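PDB 5EYN: fructokinase from Vibrio cholerae serotype O1, which catalyses the transfer of a phosphoryl group from ATP to D-fructose, as a metal-binding sugar kinase of the PfkB (ribokinase-like) family. Local coordinates for residues Gln123-Ser128 and Gln149-Ser154; Cys142-Ala147 and Glu177-Glu182; Phe171-Arg176 and Ala188-Ala193. All blocks are in the same frame, centred on the assembly; numbering follows the deposited sequence.

Interaction 1 (Gln123-Ser128 and Gln149-Ser154); sequences QFLQLS and QPSRSS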
loop_
_atom_site.group_PDB
_atom_site.type_symbol
_atom_site.label_atom_id
_atom_site.label_comp_id
_atom_site.label_asym_id
_atom_site.label_seq_id
_atom_site.Cartn_x
_atom_site.Cartn_y
_atom_site.Cartn_z
ATOM N N GLN A 123 -4.792 -12.496 5.490
ATOM C CA GLN A 123 -6.185 -12.697 5.869
ATOM C C GLN A 123 -6.822 -13.904 5.183
ATOM O O GLN A 123 -7.924 -14.331 5.550
ATOM C CB GLN A 123 -7.002 -11.428 5.587
ATOM C CG GLN A 123 -6.549 -10.240 6.412
ATOM C CD GLN A 123 -6.730 -10.485 7.888
ATOM O OE1 GLN A 123 -7.842 -10.463 8.382
ATOM N NE2 GLN A 123 -5.633 -10.725 8.605
ATOM N N PHE A 124 -6.099 -14.479 4.230
ATOM C CA PHE A 124 -6.582 -15.621 3.467
ATOM C C PHE A 124 -5.894 -16.935 3.825
ATOM O O PHE A 124 -5.981 -17.909 3.085
ATOM C CB PHE A 124 -6.500 -15.298 1.977
ATOM C CG PHE A 124 -7.401 -14.170 1.603
ATOM C CD1 PHE A 124 -6.960 -12.860 1.648
ATOM C CD2 PHE A 124 -8.725 -14.412 1.278
ATOM C CE1 PHE A 124 -7.805 -11.827 1.347
ATOM C CE2 PHE A 124 -9.571 -13.384 0.978
ATOM C CZ PHE A 124 -9.116 -12.087 1.001
ATOM N N LEU A 125 -5.253 -16.958 4.985
ATOM C CA LEU A 125 -4.725 -18.193 5.553
ATOM C C LEU A 125 -5.791 -19.291 5.520
ATOM O O LEU A 125 -6.904 -19.101 6.011
ATOM C CB LEU A 125 -4.261 -17.961 6.991
ATOM C CG LEU A 125 -3.560 -19.145 7.643
ATOM C CD1 LEU A 125 -2.122 -19.213 7.186
ATOM C CD2 LEU A 125 -3.625 -19.049 9.153
ATOM N N GLN A 126 -5.427 -20.442 4.966
ATOM C CA GLN A 126 -6.320 -21.596 4.868
ATOM C C GLN A 126 -5.919 -22.697 5.844
ATOM O O GLN A 126 -4.793 -22.732 6.345
ATOM C CB GLN A 126 -6.290 -22.173 3.454
ATOM C CG GLN A 126 -6.725 -21.191 2.384
ATOM C CD GLN A 126 -6.650 -21.769 0.988
ATOM O OE1 GLN A 126 -6.313 -22.938 0.803
ATOM N NE2 GLN A 126 -6.950 -20.947 -0.004
ATOM N N LEU A 127 -6.831 -23.631 6.081
ATOM C CA LEU A 127 -6.536 -24.747 6.967
ATOM C C LEU A 127 -5.331 -25.539 6.479
ATOM O O LEU A 127 -4.522 -26.009 7.279
ATOM C CB LEU A 127 -7.741 -25.662 7.102
ATOM C CG LEU A 127 -8.913 -25.068 7.871
ATOM C CD1 LEU A 127 -10.118 -25.987 7.744
ATOM C CD2 LEU A 127 -8.530 -24.860 9.330
ATOM N N SER A 128 -5.184 -25.667 5.168
ATOM C CA SER A 128 -4.083 -26.455 4.626
ATOM C C SER A 128 -2.732 -25.751 4.742
ATOM O O SER A 128 -1.704 -26.361 4.460
ATOM C CB SER A 128 -4.356 -26.813 3.164
ATOM O OG SER A 128 -4.482 -25.648 2.368
ATOM N N GLN A 149 -12.202 -13.622 7.977
ATOM C CA GLN A 149 -12.120 -14.960 7.435
ATOM C C GLN A 149 -11.442 -14.951 6.082
ATOM O O GLN A 149 -11.548 -13.973 5.354
ATOM C CB GLN A 149 -13.527 -15.530 7.259
ATOM C CG GLN A 149 -14.330 -15.604 8.533
ATOM C CD GLN A 149 -13.779 -16.622 9.521
ATOM O OE1 GLN A 149 -12.781 -17.305 9.259
ATOM N NE2 GLN A 149 -14.391 -16.684 10.682
ATOM N N PRO A 150 -10.794 -16.064 5.698
ATOM C CA PRO A 150 -10.708 -17.328 6.431
ATOM C C PRO A 150 -9.623 -17.380 7.502
ATOM O O PRO A 150 -9.524 -18.364 8.234
ATOM C CB PRO A 150 -10.388 -18.340 5.326
ATOM C CG PRO A 150 -9.586 -17.541 4.332
ATOM C CD PRO A 150 -10.250 -16.185 4.333
ATOM N N SER A 151 -8.773 -16.363 7.592
ATOM C CA SER A 151 -7.675 -16.450 8.548
ATOM C C SER A 151 -8.162 -16.668 9.968
ATOM O O SER A 151 -7.553 -17.414 10.723
ATOM C CB SER A 151 -6.794 -15.211 8.472
ATOM O OG SER A 151 -5.762 -15.283 9.443
ATOM N N ARG A 152 -9.267 -16.046 10.341
ATOM C CA ARG A 152 -9.757 -16.159 11.708
ATOM C C ARG A 152 -10.027 -17.622 12.065
ATOM O O ARG A 152 -9.465 -18.149 13.009
ATOM C CB ARG A 152 -11.016 -15.300 11.896
ATOM C CG ARG A 152 -11.634 -15.437 13.294
ATOM C CD ARG A 152 -12.986 -14.768 13.424
ATOM N NE ARG A 152 -12.987 -13.354 13.056
ATOM C CZ ARG A 152 -14.067 -12.592 13.031
ATOM N NH1 ARG A 152 -15.252 -13.124 13.327
ATOM N NH2 ARG A 152 -14.016 -11.324 12.703
ATOM N N SER A 153 -10.857 -18.286 11.277
ATOM C CA SER A 153 -11.151 -19.684 11.545
ATOM C C SER A 153 -9.922 -20.571 11.369
ATOM O O SER A 153 -9.744 -21.532 12.119
ATOM C CB SER A 153 -12.334 -20.183 10.708
ATOM O OG SER A 153 -12.143 -20.032 9.318
ATOM N N SER A 154 -9.060 -20.267 10.403
ATOM C CA SER A 154 -7.854 -21.074 10.223
ATOM C C SER A 154 -6.930 -20.974 11.434
ATOM O O SER A 154 -6.333 -21.954 11.855
ATOM C CB SER A 154 -7.085 -20.657 8.968
ATOM O OG SER A 154 -7.845 -20.900 7.805
#
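Pro-150 packs on Phe-124 and Ser-154 on Leu-125 where the loop after strand 113-115 meets the start of helix 151-165 in the PfkB fold. The peptide bond before Pro-150 is cis, and the proline ring lies against the 123-128 loop just ahead of the helix.

Two backbone carbonyls of that loop face the turn. Ser-151 N gives its hydrogen to Gln-123 O (3.0 Å, N-H...O 144°), arriving well above the carbonyl plane. Leu-125 O meets the hydroxyl of Ser-154 at OG, 2.7 Å away. Chi1 of -64° sets this OG anti to its own carbonyl carbon, beside the backbone N, and there it also lies 3.1 Å from Pro-150 O. One hydroxyl proton thus has two acceptors within reach, Leu-125 O from the loop and Pro-150 O four residues back in its own segment. Pro-150 O is in addition taken by Ser-154 N.

The apolar contacts are modest. Pro-150 CD lies 3.8 Å from Phe-124 CD2, the two rings crossing obliquely, while the Phe-124 ring also stacks with that of His-96. Leu-125 lies beside the serines, its CD2 3.8 Å from Ser-154 CB, and Leu-127 CD2 brushes Ser-154 CA.

Several polar groups have partners in neighbouring loops. Gln-123 OE1 pairs with Asn-148 ND2 and its NE2 with Ile-144 O, while Ser-151 OG bonds to Ala-145 O. Arg-152, on the side away from the 123-128 loop, makes a salt bridge to Glu-185. On the solvent side the helix turn is tied back to its own lead-in: Gln-149 OE1 accepts from Ser-153 N and Ser-153 OG, which approach it from opposite faces of its amide plane.

Interaction 2 (Cys142-Ala147 and Glu177-Glu182); sequences CSIALA and EEVWSE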
loop_
_atom_site.group_PDB
_atom_site.type_symbol
_atom_site.label_atom_id
_atom_site.label_comp_id
_atom_site.label_asym_id
_atom_site.label_seq_id
_atom_site.Cartn_x
_atom_site.Cartn_y
_atom_site.Cartn_z
ATOM N N CYS A 142 -1.270 -13.091 17.057
ATOM C CA CYS A 142 -1.787 -11.747 17.332
ATOM C C CYS A 142 -3.167 -11.590 16.719
ATOM O O CYS A 142 -3.583 -12.395 15.886
ATOM C CB CYS A 142 -0.857 -10.662 16.788
ATOM S SG CYS A 142 0.810 -10.679 17.495
ATOM N N SER A 143 -3.880 -10.552 17.116
ATOM C CA SER A 143 -5.274 -10.459 16.719
ATOM C C SER A 143 -5.520 -10.177 15.254
ATOM O O SER A 143 -6.618 -10.456 14.785
ATOM C CB SER A 143 -6.038 -9.457 17.566
ATOM O OG SER A 143 -5.641 -8.151 17.253
ATOM N N ILE A 144 -4.577 -9.626 14.508
ATOM C CA ILE A 144 -4.829 -9.398 13.104
ATOM C C ILE A 144 -5.157 -10.731 12.422
ATOM O O ILE A 144 -5.956 -10.776 11.484
ATOM C CB ILE A 144 -3.668 -8.648 12.430
ATOM C CG1 ILE A 144 -3.844 -7.155 12.670
ATOM C CG2 ILE A 144 -3.603 -8.938 10.923
ATOM C CD1 ILE A 144 -2.756 -6.303 12.057
ATOM N N ALA A 145 -4.576 -11.823 12.896
ATOM C CA ALA A 145 -4.851 -13.123 12.303
ATOM C C ALA A 145 -6.305 -13.537 12.491
ATOM O O ALA A 145 -6.800 -14.383 11.760
ATOM C CB ALA A 145 -3.927 -14.171 12.903
ATOM N N LEU A 146 -6.965 -12.927 13.466
ATOM C CA LEU A 146 -8.355 -13.199 13.779
ATOM C C LEU A 146 -9.293 -12.179 13.166
ATOM O O LEU A 146 -10.486 -12.248 13.383
ATOM C CB LEU A 146 -8.545 -13.153 15.288
ATOM C CG LEU A 146 -7.544 -13.982 16.093
ATOM C CD1 LEU A 146 -7.823 -13.846 17.579
ATOM C CD2 LEU A 146 -7.570 -15.451 15.664
ATOM N N ALA A 147 -8.781 -11.209 12.414
ATOM C CA ALA A 147 -9.628 -10.093 12.016
ATOM C C ALA A 147 -10.714 -10.463 11.017
ATOM O O ALA A 147 -11.829 -9.968 11.135
ATOM C CB ALA A 147 -8.785 -8.919 11.491
ATOM N N GLU A 177 -7.648 -2.149 15.154
ATOM C CA GLU A 177 -9.081 -2.266 14.875
ATOM C C GLU A 177 -9.408 -2.088 13.409
ATOM O O GLU A 177 -10.316 -2.741 12.907
ATOM C CB GLU A 177 -9.874 -1.235 15.689
ATOM C CG GLU A 177 -11.384 -1.361 15.577
ATOM C CD GLU A 177 -12.087 -0.319 16.419
ATOM O OE1 GLU A 177 -11.953 0.884 16.113
ATOM O OE2 GLU A 177 -12.745 -0.704 17.404
ATOM N N GLU A 178 -8.695 -1.204 12.711
ATOM C CA GLU A 178 -9.111 -0.878 11.348
ATOM C C GLU A 178 -8.982 -2.053 10.384
ATOM O O GLU A 178 -9.571 -2.042 9.307
ATOM C CB GLU A 178 -8.356 0.321 10.789
ATOM C CG GLU A 178 -6.952 -0.020 10.285
ATOM C CD GLU A 178 -6.486 0.964 9.209
ATOM O OE1 GLU A 178 -7.097 1.069 8.103
ATOM O OE2 GLU A 178 -5.519 1.658 9.477
ATOM N N VAL A 179 -8.224 -3.068 10.768
ATOM C CA VAL A 179 -8.051 -4.240 9.917
ATOM C C VAL A 179 -9.327 -5.111 9.871
ATOM O O VAL A 179 -9.518 -5.900 8.943
ATOM C CB VAL A 179 -6.825 -5.052 10.430
ATOM C CG1 VAL A 179 -6.622 -6.353 9.675
ATOM C CG2 VAL A 179 -5.587 -4.196 10.343
ATOM N N TRP A 180 -10.184 -4.980 10.877
ATOM C CA TRP A 180 -11.406 -5.773 10.996
ATOM C C TRP A 180 -12.483 -5.210 10.091
ATOM O O TRP A 180 -12.856 -4.051 10.209
ATOM C CB TRP A 180 -11.899 -5.749 12.451
ATOM C CG TRP A 180 -10.946 -6.398 13.380
ATOM C CD1 TRP A 180 -9.685 -5.977 13.692
ATOM C CD2 TRP A 180 -11.139 -7.619 14.085
ATOM N NE1 TRP A 180 -9.092 -6.864 14.552
ATOM C CE2 TRP A 180 -9.956 -7.885 14.805
ATOM C CE3 TRP A 180 -12.197 -8.523 14.177
ATOM C CZ2 TRP A 180 -9.808 -9.003 15.612
ATOM C CZ3 TRP A 180 -12.048 -9.638 14.991
ATOM C CH2 TRP A 180 -10.861 -9.871 15.685
ATOM N N SER A 181 -13.007 -6.025 9.183
ATOM C CA SER A 181 -14.127 -5.572 8.377
ATOM C C SER A 181 -15.384 -5.412 9.238
ATOM O O SER A 181 -16.244 -4.592 8.909
ATOM C CB SER A 181 -14.338 -6.486 7.170
ATOM O OG SER A 181 -14.839 -7.753 7.515
ATOM N N GLU A 182 -15.455 -6.160 10.344
ATOM C CA GLU A 182 -16.547 -6.097 11.307
ATOM C C GLU A 182 -15.948 -5.767 12.667
ATOM O O GLU A 182 -15.726 -6.662 13.477
ATOM C CB GLU A 182 -17.257 -7.447 11.385
ATOM C CG GLU A 182 -17.723 -8.013 10.043
ATOM C CD GLU A 182 -18.907 -7.277 9.452
ATOM O OE1 GLU A 182 -19.598 -6.527 10.178
ATOM O OE2 GLU A 182 -19.156 -7.457 8.240
HETATM O O HOH W 1 -6.300 -6.464 15.331
HETATM O O HOH W 2 -14.218 -8.729 10.711
#
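The loops that follow the adjacent parallel strands 138-142 and 168-172 of the main sheet meet beside the fructose pocket, where Trp-180 of the second lies flat against Ala-147 of the first. Both loops contribute to that pocket, the first through Ile-144, which touches the sugar, the second through Asn-174 and Arg-176.

The indole does most of the work. Ala-147 CA stands over the centre of its six-membered ring, 3.5 Å from the centroid and 8° off the normal, a clear CH-pi contact. Ala-147 CB sits over the five-membered ring, nearly equidistant from its five atoms, 3.7 Å from Trp-180 CE2. At the far end of the benzo ring, Trp-180 CH2 approaches Leu-146 O at 3.3 Å, with Leu-146 CB a little farther off. Chi1 of -64° puts Trp-180 CG beside its own backbone N, from where the ring reaches across the 142-147 loop.

Next to the indole, Val-179 is directed toward the loop. Its CG1 meets Ala-147 CB, and CG2 packs on Ile-144 CD1 at 3.9 Å; the isoleucine and valine side chains cross at about a right angle.

Polar links across the contact go through water. One water, in the plane of the indole at its edge, accepts from Trp-180 NE1 (2.9 Å) and donates to Ser-143 OG (2.6 Å); that hydroxyl is also bonded to Pro-173 O. A second water accepts from Glu-182 N and donates to Ala-147 O.

Around this core, Arg-152 of helix 151-165 and Leu-186 of helix 186-194 pack on Trp-180, Leu-146 fits between those same two helices, and Phe-115 of strand 113-115 touches both Ile-144 and Val-179.

Interaction 3 (Phe171-Arg176 and Ala188-Ala193); sequences FDPNLR and ATVMRA. With CA (calcium ion), chain C; FRU (beta-D-fructofuranose), chain B; BEF (beryllium trifluoride ion), chain D.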
loop_
_atom_site.group_PDB
_atom_site.type_symbol
_atom_site.label_atom_id
_atom_site.label_comp_id
_atom_site.label_asym_id
_atom_site.label_seq_id
_atom_site.Cartn_x
_atom_site.Cartn_y
_atom_site.Cartn_z
ATOM N N PHE A 171 -0.513 -15.589 23.054
ATOM C CA PHE A 171 -1.366 -14.646 22.354
ATOM C C PHE A 171 -1.063 -13.233 22.824
ATOM O O PHE A 171 -0.981 -12.972 24.028
ATOM C CB PHE A 171 -2.837 -15.012 22.616
ATOM C CG PHE A 171 -3.842 -14.144 21.898
ATOM C CD1 PHE A 171 -3.785 -13.976 20.533
ATOM C CD2 PHE A 171 -4.858 -13.514 22.595
ATOM C CE1 PHE A 171 -4.694 -13.186 19.879
ATOM C CE2 PHE A 171 -5.783 -12.745 21.940
ATOM C CZ PHE A 171 -5.687 -12.566 20.585
ATOM N N ASP A 172 -0.856 -12.340 21.864
ATOM C CA ASP A 172 -0.677 -10.915 22.127
ATOM C C ASP A 172 -1.722 -10.223 21.270
ATOM O O ASP A 172 -1.574 -10.160 20.061
ATOM C CB ASP A 172 0.734 -10.478 21.717
ATOM C CG ASP A 172 0.969 -8.993 21.820
ATOM O OD1 ASP A 172 0.036 -8.242 22.136
ATOM O OD2 ASP A 172 2.115 -8.594 21.542
ATOM N N PRO A 173 -2.813 -9.761 21.891
ATOM C CA PRO A 173 -3.864 -9.158 21.066
ATOM C C PRO A 173 -3.310 -8.157 20.040
ATOM O O PRO A 173 -3.666 -8.242 18.872
ATOM C CB PRO A 173 -4.791 -8.540 22.109
ATOM C CG PRO A 173 -4.712 -9.524 23.263
ATOM C CD PRO A 173 -3.256 -9.977 23.283
ATOM N N ASN A 174 -2.448 -7.238 20.440
ATOM C CA ASN A 174 -1.811 -6.366 19.468
ATOM C C ASN A 174 -2.876 -5.742 18.567
ATOM O O ASN A 174 -2.879 -5.887 17.342
ATOM C CB ASN A 174 -0.795 -7.151 18.635
ATOM C CG ASN A 174 0.546 -6.512 18.608
ATOM O OD1 ASN A 174 0.697 -5.324 18.919
ATOM N ND2 ASN A 174 1.550 -7.308 18.290
ATOM N N LEU A 175 -3.790 -5.037 19.201
ATOM C CA LEU A 175 -4.995 -4.609 18.528
ATOM C C LEU A 175 -4.761 -3.590 17.447
ATOM O O LEU A 175 -4.065 -2.600 17.656
ATOM C CB LEU A 175 -5.987 -4.040 19.529
ATOM C CG LEU A 175 -6.397 -4.985 20.649
ATOM C CD1 LEU A 175 -7.374 -4.269 21.588
ATOM C CD2 LEU A 175 -6.987 -6.288 20.105
ATOM N N ARG A 176 -5.361 -3.840 16.290
ATOM C CA ARG A 176 -5.356 -2.930 15.160
ATOM C C ARG A 176 -6.767 -2.952 14.573
ATOM O O ARG A 176 -7.064 -3.699 13.632
ATOM C CB ARG A 176 -4.321 -3.367 14.118
ATOM C CG ARG A 176 -2.903 -3.593 14.663
ATOM C CD ARG A 176 -2.178 -2.308 15.028
ATOM N NE ARG A 176 -0.803 -2.646 15.350
ATOM C CZ ARG A 176 -0.364 -2.983 16.552
ATOM N NH1 ARG A 176 -1.146 -2.953 17.612
ATOM N NH2 ARG A 176 0.903 -3.328 16.703
ATOM N N ALA A 188 -15.159 -9.806 21.234
ATOM C CA ALA A 188 -15.514 -11.189 21.509
ATOM C C ALA A 188 -14.534 -12.170 20.881
ATOM O O ALA A 188 -14.214 -13.207 21.456
ATOM C CB ALA A 188 -16.911 -11.473 21.014
ATOM N N THR A 189 -14.089 -11.878 19.671
ATOM C CA THR A 189 -13.187 -12.792 18.972
ATOM C C THR A 189 -11.828 -12.846 19.678
ATOM O O THR A 189 -11.262 -13.913 19.910
ATOM C CB THR A 189 -13.006 -12.364 17.514
ATOM O OG1 THR A 189 -14.273 -12.353 16.849
ATOM C CG2 THR A 189 -12.083 -13.295 16.781
ATOM N N VAL A 190 -11.320 -11.687 20.060
ATOM C CA VAL A 190 -10.057 -11.623 20.780
ATOM C C VAL A 190 -10.183 -12.330 22.128
ATOM O O VAL A 190 -9.294 -13.099 22.507
ATOM C CB VAL A 190 -9.615 -10.155 20.949
ATOM C CG1 VAL A 190 -8.491 -10.038 21.964
ATOM C CG2 VAL A 190 -9.208 -9.578 19.594
ATOM N N MET A 191 -11.288 -12.126 22.844
ATOM C CA MET A 191 -11.403 -12.768 24.144
ATOM C C MET A 191 -11.544 -14.282 24.022
ATOM O O MET A 191 -11.124 -15.007 24.919
ATOM C CB MET A 191 -12.538 -12.159 24.962
ATOM C CG MET A 191 -12.252 -10.715 25.352
ATOM S SD MET A 191 -10.644 -10.438 26.129
ATOM C CE MET A 191 -10.920 -11.183 27.723
ATOM N N ARG A 192 -12.109 -14.769 22.919
ATOM C CA ARG A 192 -12.128 -16.206 22.663
ATOM C C ARG A 192 -10.703 -16.752 22.591
ATOM O O ARG A 192 -10.415 -17.809 23.153
ATOM C CB ARG A 192 -12.889 -16.507 21.369
ATOM C CG ARG A 192 -13.001 -17.988 21.026
ATOM C CD ARG A 192 -13.660 -18.187 19.664
ATOM N NE ARG A 192 -13.414 -19.526 19.159
ATOM C CZ ARG A 192 -13.588 -19.914 17.904
ATOM N NH1 ARG A 192 -14.028 -19.064 16.996
ATOM N NH2 ARG A 192 -13.324 -21.171 17.568
ATOM N N ALA A 193 -9.805 -16.039 21.916
ATOM C CA ALA A 193 -8.414 -16.457 21.840
ATOM C C ALA A 193 -7.724 -16.340 23.199
ATOM O O ALA A 193 -6.918 -17.193 23.559
ATOM C CB ALA A 193 -7.673 -15.643 20.798
HETATM CA CA CA C . 1.789 -4.307 20.692
HETATM C C1 FRU B . 0.834 -5.049 12.453
HETATM C C2 FRU B . 1.828 -4.000 12.933
HETATM C C3 FRU B . 3.027 -3.732 12.048
HETATM C C4 FRU B . 4.159 -3.502 12.993
HETATM C C5 FRU B . 3.740 -4.313 14.169
HETATM C C6 FRU B . 4.191 -3.759 15.498
HETATM O O1 FRU B . 1.401 -6.322 12.453
HETATM O O2 FRU B . 1.106 -2.817 13.092
HETATM O O3 FRU B . 2.711 -2.666 11.202
HETATM O O4 FRU B . 5.385 -3.949 12.523
HETATM O O5 FRU B . 2.328 -4.434 14.160
HETATM O O6 FRU B . 3.748 -4.558 16.567
HETATM BE BE BEF D . 4.247 -2.883 19.481
HETATM F F1 BEF D . 4.671 -1.558 18.816
HETATM F F2 BEF D . 5.072 -4.113 18.995
HETATM F F3 BEF D . 2.844 -3.280 19.070
HETATM O O HOH W 3 0.504 -5.611 22.422
HETATM O O HOH W 4 3.220 -6.187 20.862
HETATM O O HOH W 5 -0.243 -2.987 20.521
HETATM O O HOH W 6 2.974 -2.948 22.316
#
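Phe-171 is sandwiched between Ala-193 and its own chain, at the head of a six-residue segment whose other end grips calcium, fructose and beryllium trifluoride. Ala-193 CB sits over one face of the ring, offset toward the rim, 3.7 Å from the centroid and 15° off the normal: a CH-pi contact. Pro-173 N lies over the centre of the opposite face. Val-190 comes in at the edge, its CG1 in the ring plane and 3.8 Å from Phe-171 CE2. With CG anti to the backbone N (chi1 -178°), the phenyl ring is directed at the helix.

Val-190 touches three residues of the other segment. CG1 also meets the ring of Pro-173, crossing it at about a right angle, while CG2 meets Leu-175 CD2 at 4.0 Å. These buried apolar contacts seat helix 186-194 on strand 168-172 within the beta-alpha-beta crossover that continues into strand 199-203; Leu-210 of helix 204-211 packs on Pro-173 and Val-190 as well.

Beyond the strand the chain turns to the active site. Asn-174 binds calcium through OD1 at 2.3 Å, and four waters also ligate the metal. Asp-172 acts from the second shell: OD1 accepts from one of those waters, and OD2 lies within hydrogen-bonding distance of another, whose protons have further acceptors in reach. BEF F3 lies 2.2 Å from the calcium, a position consistent with a fluoride mimicking an oxygen of the transferred phosphoryl group.

Arg-176 reaches both substrate and phosphoryl mimic. Its NE donates almost straight to FRU O2 (3.0 Å, 172°), and NH2 donates to FRU O5 and to BEF F3, the latter at 3.1 Å. NH1 turns back to Leu-175 O, a 2.9 Å bond lying in the guanidinium plane.

Overall arrangement
The three contacts run from surface to core. Interaction 1, partly exposed, relies on a backbone bond and a serine hydroxyl; interaction 2 is buried and combines CH-pi packing with water bridges; interaction 3 is apolar between its segments, with its polar groups turned to the ligands. Interactions 1 and 2 alternate along the chain and are joined by Arg-152, whose NE bonds to Leu-146 O while NH2 packs on Trp-180. Interactions 2 and 3 use consecutive parts of the chain from strand 168-172 onward, and the loop after 138-142 lies against it, with Cys-142 SG beside Asn-174 ND2. Interaction 1 touches 3 only lightly, through Arg-152 of helix 151-165 and Thr-189 of helix 186-194.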